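Local coordinates for Cry23AA1 (Bacillus thuringiensis, PDB 4RHZ), which forms a binary toxin complex with Cry37Aa1, has an aerolysin-family fold and binds zinc, and probably acts by forming pores in membranes of target cells, at the interface of chains A and B. Numbering follows the deposited sequence. Chains: chain A, Cry23AA1; chain B, Cry37AA1.

The interface of chains A and B. Residues chain A 244-247; chain B 32-35.
A:Thr247 and B:Thr32 meet through their backbones where the start of strand 246-254 of Cry23AA1, an aerolysin-type toxin of the ETX/MTX2 family, runs past a loop of the C2-fold partner Cry37AA1 that follows its strand 26-30. The amide N of A:Thr247 donates to the carbonyl O of B:Thr32 at 2.8 Å, a nearly straight bond (165° at the hydrogen) with the donor tilted modestly from the carbonyl plane. Being made by main-chain groups, this bond does not itself read side-chain identity. The carbonyl O of B:Thr32 also lies 3.3 Å from CA of A:Ile246.

Apolar packing is carried mainly by two prolines. The ring of B:Pro34 turns its CD towards A:Pro245, 3.7 Å from CB, and also abuts the peptide leading into A:Ile246. CG of B:Pro34 reaches the hydroxyl OG1 of A:Thr247 at 3.9 Å, a van der Waals approach in which the two side chains cross obliquely.

Apart from the proline pair, the neighbouring ring carbon CG of A:Pro245 makes a van der Waals contact with the carboxylate oxygen OD1 of B:Asp35 at 3.3 Å, the two side chains lying about perpendicular.

Within the Cry37AA1 loop, the amide N of B:Asp35 donates to the side-chain carbonyl OD1 of B:Asn33 at 2.8 Å. With CG anti to the backbone N (chi1 -172°), the B:Asn33 side chain swings towards chain A, while this bond, together with chi2 of -34°, sets the rotation of the flat carboxamide. The group turns a face to the carbonyl O of A:Pro245, which lies 3.7 Å from CG of B:Asn33, with no hydrogen bond between them. ND2 of B:Asn33 lies 3.9 Å from the methyl CG2 of A:Thr244, a looser contact at the margin of the patch in which the side chains cross at about a right angle.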
# COMPACT_ATOMS: atom_id res chain seq x y z
N THR A 244 -21.11 -15.29 -27.90
CA THR A 244 -19.88 -14.52 -27.95
C THR A 244 -19.27 -14.36 -26.57
O THR A 244 -19.85 -13.75 -25.72
CB THR A 244 -20.12 -13.06 -28.43
OG1 THR A 244 -21.01 -13.03 -29.54
CG2 THR A 244 -18.85 -12.42 -28.84
N PRO A 245 -18.07 -14.89 -26.39
CA PRO A 245 -17.29 -14.82 -25.14
C PRO A 245 -17.09 -13.37 -24.75
O PRO A 245 -16.90 -12.51 -25.60
CB PRO A 245 -15.97 -15.48 -25.50
CG PRO A 245 -16.28 -16.29 -26.79
CD PRO A 245 -17.26 -15.43 -27.49
N ILE A 246 -17.25 -13.10 -23.46
CA ILE A 246 -17.11 -11.75 -22.96
C ILE A 246 -16.72 -11.78 -21.47
O ILE A 246 -17.25 -12.63 -20.70
CB ILE A 246 -18.40 -10.92 -23.20
CG1 ILE A 246 -18.16 -9.43 -22.84
CG2 ILE A 246 -19.64 -11.52 -22.48
CD1 ILE A 246 -19.38 -8.52 -23.07
N THR A 247 -15.81 -10.86 -21.07
CA THR A 247 -15.58 -10.62 -19.66
C THR A 247 -16.04 -9.23 -19.24
O THR A 247 -15.65 -8.26 -19.85
CB THR A 247 -14.11 -10.79 -19.31
OG1 THR A 247 -13.69 -12.16 -19.53
CG2 THR A 247 -13.84 -10.37 -17.80
N THR B 32 -11.92 -7.37 -23.78
CA THR B 32 -13.25 -7.78 -23.31
C THR B 32 -13.64 -9.12 -23.83
O THR B 32 -14.52 -9.77 -23.25
CB THR B 32 -14.31 -6.78 -23.67
OG1 THR B 32 -14.19 -6.48 -25.05
CG2 THR B 32 -14.08 -5.40 -22.89
N ASN B 33 -12.99 -9.52 -24.93
CA ASN B 33 -13.27 -10.80 -25.59
C ASN B 33 -12.16 -11.80 -25.37
O ASN B 33 -11.11 -11.66 -25.92
CB ASN B 33 -13.54 -10.60 -27.12
CG ASN B 33 -14.05 -11.92 -27.81
OD1 ASN B 33 -13.63 -13.05 -27.41
ND2 ASN B 33 -14.96 -11.78 -28.83
N PRO B 34 -12.42 -12.85 -24.63
CA PRO B 34 -11.31 -13.80 -24.29
C PRO B 34 -10.67 -14.48 -25.51
O PRO B 34 -9.50 -14.96 -25.39
CB PRO B 34 -12.01 -14.88 -23.45
CG PRO B 34 -13.13 -14.17 -22.83
CD PRO B 34 -13.65 -13.16 -23.89
N ASP B 35 -11.39 -14.55 -26.65
CA ASP B 35 -10.76 -15.09 -27.84
C ASP B 35 -9.81 -14.10 -28.48
O ASP B 35 -9.09 -14.50 -29.35
CB ASP B 35 -11.77 -15.44 -28.95
CG ASP B 35 -12.79 -16.53 -28.56
OD1 ASP B 35 -13.94 -16.45 -29.08
OD2 ASP B 35 -12.42 -17.46 -27.83